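Local structure of pyridoxal kinase (Entamoeba histolytica, 4S1H) at residues 17-31 with 218-230. The protein probably phosphorylates pyridoxal to pyridoxal 5'-phosphate at the expense of ATP, and binds ADP and magnesium. Sequence-based numbering, arbitrary orientation.
Sequences VGNRCGMIILDSFQI and DTLTYILLSWIIK
Tyr222 lies on the backbone of Gly22, showing how a glycine lets a ring settle against a neighbouring helix. With CG anti to its carbonyl carbon (chi1 -68°), the tyrosine runs back toward the N-terminal end of helix 18-28. Its CB meets Ile25 CD1 at 3.7 Å; Gly22 CA sits over the centre of one ring face, a CH-pi contact 3.4 Å from the centroid. CD1 touches Leu26 CD1, CE2 approaches Gly18 O, and OH is hydrogen-bonded to Thr7 OG1. Ile25 answers as a knob among Thr219, Tyr222, Ile223 and Ser226.

A second CH-pi contact, from a side-chain carbon, puts Ser226 CB over the Phe29 ring, whose CE2–CZ edge points into the Trp227 face, T-shaped with planes at 88°. Ser226 OG and Ser226 N both donate to Tyr222 O, from opposite faces of its plane.

At the other end Gly18 N donates nearly straight to Asp218 OD2 (2.8 Å) from above the carboxylate plane. These helices, crossing at -34°, pack on strands 5-9 and 78-81 of the central sheet of a ribokinase-like fold. Asp218 closes the Gly-X-Gly-Asp motif begun at Gly215; its side chain lies about 6 Å from the ADP and magnesium ion, where such kinases probably hold their general base.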
ATOM      1  N   VAL A  17      -5.193   0.830   8.370  1.00 17.87           N
ATOM      2  CA  VAL A  17      -6.416   1.639   8.162  1.00 19.20           C
ATOM      3  C   VAL A  17      -6.424   2.154   6.735  1.00 19.71           C
ATOM      4  O   VAL A  17      -5.399   2.069   6.034  1.00 19.18           O
ATOM      5  CB  VAL A  17      -6.541   2.826   9.155  1.00 25.23           C
ATOM      6  CG1 VAL A  17      -6.610   2.328  10.591  1.00 26.92           C
ATOM      7  CG2 VAL A  17      -5.409   3.821   8.987  1.00 20.99           C
ATOM      8  N   GLY A  18      -7.584   2.676   6.316  1.00 17.00           N
ATOM      9  CA  GLY A  18      -7.750   3.399   5.095  1.00 14.93           C
ATOM     10  C   GLY A  18      -7.182   2.727   3.866  1.00 15.39           C
ATOM     11  O   GLY A  18      -7.390   1.520   3.618  1.00 14.58           O
ATOM     12  N   ASN A  19      -6.425   3.504   3.102  1.00 15.68           N
ATOM     13  CA  ASN A  19      -5.831   2.960   1.878  1.00 15.76           C
ATOM     14  C   ASN A  19      -4.818   1.826   2.083  1.00 16.02           C
ATOM     15  O   ASN A  19      -4.596   1.060   1.163  1.00 15.95           O
ATOM     16  CB  ASN A  19      -5.226   4.054   0.983  1.00 15.88           C
ATOM     17  CG  ASN A  19      -6.104   4.412  -0.186  1.00 18.49           C
ATOM     18  OD1 ASN A  19      -7.058   3.706  -0.510  1.00 19.03           O
ATOM     19  ND2 ASN A  19      -5.782   5.500  -0.839  1.00 15.03           N
ATOM     20  N   ARG A  20      -4.240   1.690   3.267  1.00 15.33           N
ATOM     21  CA  ARG A  20      -3.399   0.542   3.565  1.00 16.67           C
ATOM     22  C   ARG A  20      -4.211  -0.762   3.576  1.00 16.98           C
ATOM     23  O   ARG A  20      -3.793  -1.761   2.993  1.00 17.27           O
ATOM     24  CB  ARG A  20      -2.604   0.771   4.834  1.00 17.40           C
ATOM     25  CG  ARG A  20      -1.554  -0.236   5.133  1.00 26.81           C
ATOM     26  CD  ARG A  20      -0.292  -0.146   4.261  1.00 20.31           C
ATOM     27  NE  ARG A  20       0.422  -1.380   4.619  1.00 20.53           N
ATOM     28  CZ  ARG A  20       0.603  -2.470   3.870  1.00 18.52           C
ATOM     29  NH1 ARG A  20       0.218  -2.529   2.591  1.00 19.65           N
ATOM     30  NH2 ARG A  20       1.156  -3.526   4.433  1.00 18.95           N
ATOM     31  N   CYS A  21      -5.374  -0.755   4.236  1.00 17.29           N
ATOM     32  CA  CYS A  21      -6.364  -1.851   4.087  1.00 16.98           C
ATOM     33  C   CYS A  21      -6.728  -2.084   2.633  1.00 14.16           C
ATOM     34  O   CYS A  21      -6.795  -3.217   2.179  1.00 15.03           O
ATOM     35  CB  CYS A  21      -7.637  -1.565   4.882  1.00 17.15           C
ATOM     36  SG  CYS A  21      -7.336  -1.532   6.638  1.00 22.56           S
ATOM     37  N   GLY A  22      -6.973  -0.999   1.901  1.00 14.84           N
ATOM     38  CA  GLY A  22      -7.343  -1.075   0.513  1.00 14.63           C
ATOM     39  C   GLY A  22      -6.277  -1.739  -0.318  1.00 17.38           C
ATOM     40  O   GLY A  22      -6.581  -2.597  -1.140  1.00 16.30           O
ATOM     41  N   MET A  23      -5.033  -1.405  -0.052  1.00 18.59           N
ATOM     42  CA  MET A  23      -3.942  -2.003  -0.837  1.00 15.22           C
ATOM     43  C   MET A  23      -3.892  -3.506  -0.602  1.00 15.85           C
ATOM     44  O   MET A  23      -3.803  -4.297  -1.535  1.00 16.53           O
ATOM     45  CB  MET A  23      -2.600  -1.357  -0.476  1.00 16.51           C
ATOM     46  CG  MET A  23      -2.492   0.135  -0.814  1.00 19.21           C
ATOM     47  SD  MET A  23      -1.071   1.015  -0.040  1.00 24.85           S
ATOM     48  CE  MET A  23      -1.504   2.703  -0.379  1.00 28.66           C
ATOM     49  N   ILE A  24      -3.905  -3.910   0.665  1.00 15.29           N
ATOM     50  CA  ILE A  24      -3.802  -5.301   1.027  1.00 16.30           C
ATOM     51  C   ILE A  24      -4.939  -6.093   0.377  1.00 15.44           C
ATOM     52  O   ILE A  24      -4.719  -7.163  -0.190  1.00 16.09           O
ATOM     53  CB  ILE A  24      -3.836  -5.490   2.558  1.00 21.32           C
ATOM     54  CG1 ILE A  24      -2.564  -4.909   3.174  1.00 22.82           C
ATOM     55  CG2 ILE A  24      -3.978  -6.971   2.930  1.00 28.32           C
ATOM     56  CD1 ILE A  24      -2.688  -4.645   4.666  1.00 29.55           C
ATOM     57  N   ILE A  25      -6.158  -5.564   0.477  1.00 14.07           N
ATOM     58  CA  ILE A  25      -7.333  -6.304   0.025  1.00 14.54           C
ATOM     59  C   ILE A  25      -7.402  -6.344  -1.515  1.00 15.15           C
ATOM     60  O   ILE A  25      -7.531  -7.419  -2.107  1.00 15.58           O
ATOM     61  CB  ILE A  25      -8.630  -5.770   0.665  1.00 17.02           C
ATOM     62  CG1 ILE A  25      -8.513  -5.958   2.173  1.00 16.39           C
ATOM     63  CG2 ILE A  25      -9.829  -6.493   0.075  1.00 15.48           C
ATOM     64  CD1 ILE A  25      -9.463  -5.107   2.999  1.00 16.74           C
ATOM     65  N   LEU A  26      -7.347  -5.184  -2.145  1.00 14.81           N
ATOM     66  CA  LEU A  26      -7.413  -5.107  -3.619  1.00 13.87           C
ATOM     67  C   LEU A  26      -6.225  -5.817  -4.269  1.00 15.90           C
ATOM     68  O   LEU A  26      -6.409  -6.526  -5.272  1.00 18.71           O
ATOM     69  CB  LEU A  26      -7.530  -3.665  -4.093  1.00 15.86           C
ATOM     70  CG  LEU A  26      -8.860  -2.978  -3.784  1.00 14.53           C
ATOM     71  CD1 LEU A  26      -8.794  -1.468  -3.946  1.00 15.01           C
ATOM     72  CD2 LEU A  26     -10.000  -3.541  -4.623  1.00 19.42           C
ATOM     73  N   ASP A  27      -5.041  -5.692  -3.690  1.00 16.35           N
ATOM     74  CA  ASP A  27      -3.889  -6.495  -4.193  1.00 16.78           C
ATOM     75  C   ASP A  27      -4.191  -8.019  -4.110  1.00 19.68           C
ATOM     76  O   ASP A  27      -3.954  -8.766  -5.072  1.00 18.93           O
ATOM     77  CB  ASP A  27      -2.545  -6.189  -3.461  1.00 16.84           C
ATOM     78  CG  ASP A  27      -2.006  -4.734  -3.682  1.00 21.52           C
ATOM     79  OD1 ASP A  27      -2.500  -3.970  -4.554  1.00 21.02           O
ATOM     80  OD2 ASP A  27      -1.062  -4.331  -2.931  1.00 21.75           O
ATOM     81  N   SER A  28      -4.747  -8.491  -2.993  1.00 17.99           N
ATOM     82  CA  SER A  28      -5.022  -9.911  -2.826  1.00 17.56           C
ATOM     83  C   SER A  28      -6.108 -10.430  -3.792  1.00 18.50           C
ATOM     84  O   SER A  28      -6.096 -11.584  -4.173  1.00 19.88           O
ATOM     85  CB  SER A  28      -5.376 -10.261  -1.367  1.00 23.63           C
ATOM     86  OG  SER A  28      -6.684 -10.799  -1.266  1.00 49.36           O
ATOM     87  N   PHE A  29      -7.009  -9.544  -4.209  1.00 18.57           N
ATOM     88  CA  PHE A  29      -8.031  -9.877  -5.218  1.00 20.62           C
ATOM     89  C   PHE A  29      -7.521  -9.642  -6.642  1.00 18.38           C
ATOM     90  O   PHE A  29      -8.249  -9.885  -7.579  1.00 20.48           O
ATOM     91  CB  PHE A  29      -9.333  -9.049  -5.004  1.00 21.34           C
ATOM     92  CG  PHE A  29     -10.318  -9.634  -4.010  1.00 19.33           C
ATOM     93  CD1 PHE A  29     -10.186  -9.412  -2.656  1.00 16.86           C
ATOM     94  CD2 PHE A  29     -11.439 -10.370  -4.449  1.00 21.37           C
ATOM     95  CE1 PHE A  29     -11.088  -9.936  -1.753  1.00 17.76           C
ATOM     96  CE2 PHE A  29     -12.357 -10.897  -3.545  1.00 22.28           C
ATOM     97  CZ  PHE A  29     -12.180 -10.681  -2.187  1.00 25.21           C
ATOM     98  N   GLN A  30      -6.290  -9.131  -6.781  1.00 17.47           N
ATOM     99  CA  GLN A  30      -5.667  -8.832  -8.054  1.00 20.43           C
ATOM    100  C   GLN A  30      -6.503  -7.862  -8.900  1.00 17.58           C
ATOM    101  O   GLN A  30      -6.620  -8.007 -10.117  1.00 20.42           O
ATOM    102  CB  GLN A  30      -5.325 -10.113  -8.799  1.00 22.16           C
ATOM    103  CG  GLN A  30      -4.332 -10.979  -8.016  1.00 23.27           C
ATOM    104  CD  GLN A  30      -4.271 -12.351  -8.580  1.00 55.65           C
ATOM    105  OE1 GLN A  30      -5.110 -13.174  -8.260  1.00 33.44           O
ATOM    106  NE2 GLN A  30      -3.293 -12.607  -9.442  1.00 64.27           N
ATOM    107  N   ILE A  31      -6.974  -6.832  -8.234  1.00 15.96           N
ATOM    108  CA  ILE A  31      -7.739  -5.735  -8.848  1.00 15.64           C
ATOM    109  C   ILE A  31      -6.764  -4.543  -8.943  1.00 16.75           C
ATOM    110  O   ILE A  31      -6.332  -3.986  -7.928  1.00 15.55           O
ATOM    111  CB  ILE A  31      -9.010  -5.412  -8.045  1.00 16.08           C
ATOM    112  CG1 ILE A  31      -9.985  -6.627  -8.009  1.00 18.32           C
ATOM    113  CG2 ILE A  31      -9.671  -4.182  -8.648  1.00 16.11           C
ATOM    114  CD1 ILE A  31     -11.122  -6.510  -7.011  1.00 19.31           C
ATOM    115  N   ASP A 218     -13.049   0.079   7.277  1.00 17.31           N
ATOM    116  CA  ASP A 218     -12.265   0.167   6.046  1.00 16.60           C
ATOM    117  C   ASP A 218     -12.132  -1.214   5.384  1.00 14.62           C
ATOM    118  O   ASP A 218     -12.289  -1.352   4.168  1.00 17.04           O
ATOM    119  CB  ASP A 218     -10.871   0.769   6.354  1.00 20.33           C
ATOM    120  CG  ASP A 218     -10.960   2.148   7.042  1.00 32.92           C
ATOM    121  OD1 ASP A 218     -12.004   2.844   6.860  1.00 35.99           O
ATOM    122  OD2 ASP A 218      -9.995   2.531   7.769  1.00 19.35           O
ATOM    123  N   THR A 219     -11.817  -2.214   6.185  1.00 14.45           N
ATOM    124  CA  THR A 219     -11.668  -3.587   5.710  1.00 15.67           C
ATOM    125  C   THR A 219     -12.981  -4.057   5.091  1.00 18.42           C
ATOM    126  O   THR A 219     -12.995  -4.573   3.985  1.00 15.65           O
ATOM    127  CB  THR A 219     -11.203  -4.483   6.854  1.00 19.52           C
ATOM    128  OG1 THR A 219      -9.914  -4.035   7.293  1.00 20.21           O
ATOM    129  CG2 THR A 219     -11.162  -5.938   6.454  1.00 24.31           C
ATOM    130  N   LEU A 220     -14.100  -3.820   5.769  1.00 14.58           N
ATOM    131  CA  LEU A 220     -15.408  -4.141   5.179  1.00 18.24           C
ATOM    132  C   LEU A 220     -15.606  -3.507   3.794  1.00 18.03           C
ATOM    133  O   LEU A 220     -16.034  -4.186   2.842  1.00 18.10           O
ATOM    134  CB  LEU A 220     -16.582  -3.719   6.102  1.00 15.98           C
ATOM    135  CG  LEU A 220     -18.025  -3.867   5.549  1.00 21.25           C
ATOM    136  CD1 LEU A 220     -18.326  -5.292   5.129  1.00 26.81           C
ATOM    137  CD2 LEU A 220     -19.022  -3.369   6.566  1.00 20.47           C
ATOM    138  N   THR A 221     -15.316  -2.214   3.695  1.00 14.56           N
ATOM    139  CA  THR A 221     -15.487  -1.457   2.481  1.00 15.55           C
ATOM    140  C   THR A 221     -14.730  -2.131   1.323  1.00 13.94           C
ATOM    141  O   THR A 221     -15.318  -2.323   0.248  1.00 13.88           O
ATOM    142  CB  THR A 221     -14.957  -0.036   2.672  1.00 21.07           C
ATOM    143  OG1 THR A 221     -15.828   0.693   3.540  1.00 21.30           O
ATOM    144  CG2 THR A 221     -14.820   0.714   1.351  1.00 24.03           C
ATOM    145  N   TYR A 222     -13.463  -2.483   1.525  1.00 15.82           N
ATOM    146  CA  TYR A 222     -12.676  -3.032   0.394  1.00 13.85           C
ATOM    147  C   TYR A 222     -12.996  -4.485   0.060  1.00 14.23           C
ATOM    148  O   TYR A 222     -12.966  -4.859  -1.102  1.00 14.42           O
ATOM    149  CB  TYR A 222     -11.175  -2.820   0.604  1.00 13.37           C
ATOM    150  CG  TYR A 222     -10.854  -1.351   0.533  1.00 13.46           C
ATOM    151  CD1 TYR A 222     -10.847  -0.669  -0.700  1.00 15.15           C
ATOM    152  CD2 TYR A 222     -10.586  -0.631   1.673  1.00 14.43           C
ATOM    153  CE1 TYR A 222     -10.584   0.704  -0.761  1.00 14.94           C
ATOM    154  CE2 TYR A 222     -10.327   0.735   1.616  1.00 18.61           C
ATOM    155  CZ  TYR A 222     -10.338   1.384   0.405  1.00 16.40           C
ATOM    156  OH  TYR A 222     -10.079   2.726   0.328  1.00 25.09           O
ATOM    157  N   ILE A 223     -13.404  -5.277   1.045  1.00 16.17           N
ATOM    158  CA  ILE A 223     -13.832  -6.653   0.727  1.00 14.42           C
ATOM    159  C   ILE A 223     -15.168  -6.596  -0.042  1.00 13.87           C
ATOM    160  O   ILE A 223     -15.322  -7.258  -1.072  1.00 13.61           O
ATOM    161  CB  ILE A 223     -13.949  -7.563   1.964  1.00 15.35           C
ATOM    162  CG1 ILE A 223     -12.577  -7.694   2.665  1.00 17.83           C
ATOM    163  CG2 ILE A 223     -14.417  -8.953   1.534  1.00 15.48           C
ATOM    164  CD1 ILE A 223     -12.616  -8.363   4.029  1.00 20.04           C
ATOM    165  N   LEU A 224     -16.113  -5.824   0.484  1.00 13.68           N
ATOM    166  CA  LEU A 224     -17.405  -5.613  -0.212  1.00 14.89           C
ATOM    167  C   LEU A 224     -17.228  -5.146  -1.659  1.00 14.42           C
ATOM    168  O   LEU A 224     -17.740  -5.759  -2.596  1.00 13.94           O
ATOM    169  CB  LEU A 224     -18.225  -4.579   0.560  1.00 15.50           C
ATOM    170  CG  LEU A 224     -19.492  -4.073  -0.124  1.00 17.25           C
ATOM    171  CD1 LEU A 224     -20.442  -5.226  -0.355  1.00 22.91           C
ATOM    172  CD2 LEU A 224     -20.093  -2.979   0.734  1.00 22.20           C
ATOM    173  N   LEU A 225     -16.406  -4.105  -1.853  1.00 14.74           N
ATOM    174  CA  LEU A 225     -16.130  -3.585  -3.206  1.00 15.34           C
ATOM    175  C   LEU A 225     -15.490  -4.615  -4.106  1.00 15.40           C
ATOM    176  O   LEU A 225     -15.866  -4.731  -5.266  1.00 16.81           O
ATOM    177  CB  LEU A 225     -15.193  -2.382  -3.138  1.00 17.73           C
ATOM    178  CG  LEU A 225     -14.878  -1.748  -4.489  1.00 22.20           C
ATOM    179  CD1 LEU A 225     -16.076  -0.964  -5.004  1.00 25.75           C
ATOM    180  CD2 LEU A 225     -13.629  -0.896  -4.372  1.00 33.16           C
ATOM    181  N   SER A 226     -14.510  -5.371  -3.584  1.00 13.30           N
ATOM    182  CA  SER A 226     -13.854  -6.406  -4.390  1.00 14.94           C
ATOM    183  C   SER A 226     -14.901  -7.399  -4.930  1.00 14.14           C
ATOM    184  O   SER A 226     -14.875  -7.736  -6.093  1.00 14.78           O
ATOM    185  CB  SER A 226     -12.776  -7.137  -3.608  1.00 15.51           C
ATOM    186  OG  SER A 226     -11.771  -6.217  -3.222  1.00 17.67           O
ATOM    187  N   TRP A 227     -15.842  -7.846  -4.087  1.00 14.26           N
ATOM    188  CA  TRP A 227     -16.851  -8.796  -4.556  1.00 15.37           C
ATOM    189  C   TRP A 227     -17.852  -8.158  -5.539  1.00 15.96           C
ATOM    190  O   TRP A 227     -18.220  -8.785  -6.508  1.00 18.30           O
ATOM    191  CB  TRP A 227     -17.601  -9.434  -3.393  1.00 15.97           C
ATOM    192  CG  TRP A 227     -16.819 -10.448  -2.650  1.00 15.30           C
ATOM    193  CD1 TRP A 227     -16.605 -10.473  -1.323  1.00 14.93           C
ATOM    194  CD2 TRP A 227     -16.149 -11.607  -3.195  1.00 15.72           C
ATOM    195  NE1 TRP A 227     -15.845 -11.570  -0.989  1.00 15.40           N
ATOM    196  CE2 TRP A 227     -15.541 -12.272  -2.125  1.00 16.49           C
ATOM    197  CE3 TRP A 227     -16.012 -12.148  -4.490  1.00 17.73           C
ATOM    198  CZ2 TRP A 227     -14.775 -13.437  -2.289  1.00 17.72           C
ATOM    199  CZ3 TRP A 227     -15.231 -13.299  -4.662  1.00 21.25           C
ATOM    200  CH2 TRP A 227     -14.631 -13.937  -3.566  1.00 21.55           C
ATOM    201  N   ILE A 228     -18.197  -6.900  -5.323  1.00 15.21           N
ATOM    202  CA  ILE A 228     -18.974  -6.166  -6.323  1.00 16.49           C
ATOM    203  C   ILE A 228     -18.252  -6.122  -7.670  1.00 16.74           C
ATOM    204  O   ILE A 228     -18.849  -6.381  -8.720  1.00 18.18           O
ATOM    205  CB  ILE A 228     -19.298  -4.754  -5.851  1.00 17.47           C
ATOM    206  CG1 ILE A 228     -20.290  -4.782  -4.675  1.00 17.48           C
ATOM    207  CG2 ILE A 228     -19.882  -3.931  -6.985  1.00 17.14           C
ATOM    208  CD1 ILE A 228     -20.408  -3.483  -3.938  1.00 17.72           C
ATOM    209  N   ILE A 229     -16.977  -5.793  -7.615  1.00 15.59           N
ATOM    210  CA  ILE A 229     -16.158  -5.795  -8.817  1.00 15.45           C
ATOM    211  C   ILE A 229     -16.159  -7.148  -9.520  1.00 17.57           C
ATOM    212  O   ILE A 229     -16.227  -7.216 -10.771  1.00 22.88           O
ATOM    213  CB  ILE A 229     -14.709  -5.277  -8.533  1.00 16.05           C
ATOM    214  CG1 ILE A 229     -14.763  -3.785  -8.223  1.00 17.60           C
ATOM    215  CG2 ILE A 229     -13.776  -5.555  -9.711  1.00 17.73           C
ATOM    216  CD1 ILE A 229     -13.489  -3.185  -7.661  1.00 17.72           C
ATOM    217  N   LYS A 230     -16.041  -8.225  -8.750  1.00 16.37           N
ATOM    218  CA  LYS A 230     -16.059  -9.589  -9.302  1.00 19.40           C
ATOM    219  C   LYS A 230     -17.448 -10.039  -9.821  1.00 22.04           C
ATOM    220  O   LYS A 230     -17.569 -11.150 -10.349  1.00 26.10           O
ATOM    221  CB  LYS A 230     -15.509 -10.592  -8.277  1.00 20.15           C
ATOM    222  CG  LYS A 230     -14.044 -10.385  -7.855  1.00 20.40           C
ATOM    223  CD  LYS A 230     -13.066 -10.635  -8.970  1.00 26.53           C
ATOM    224  CE  LYS A 230     -11.660 -10.259  -8.524  1.00 29.40           C
ATOM    225  NZ  LYS A 230     -10.696 -10.451  -9.641  1.00 40.75           N
TER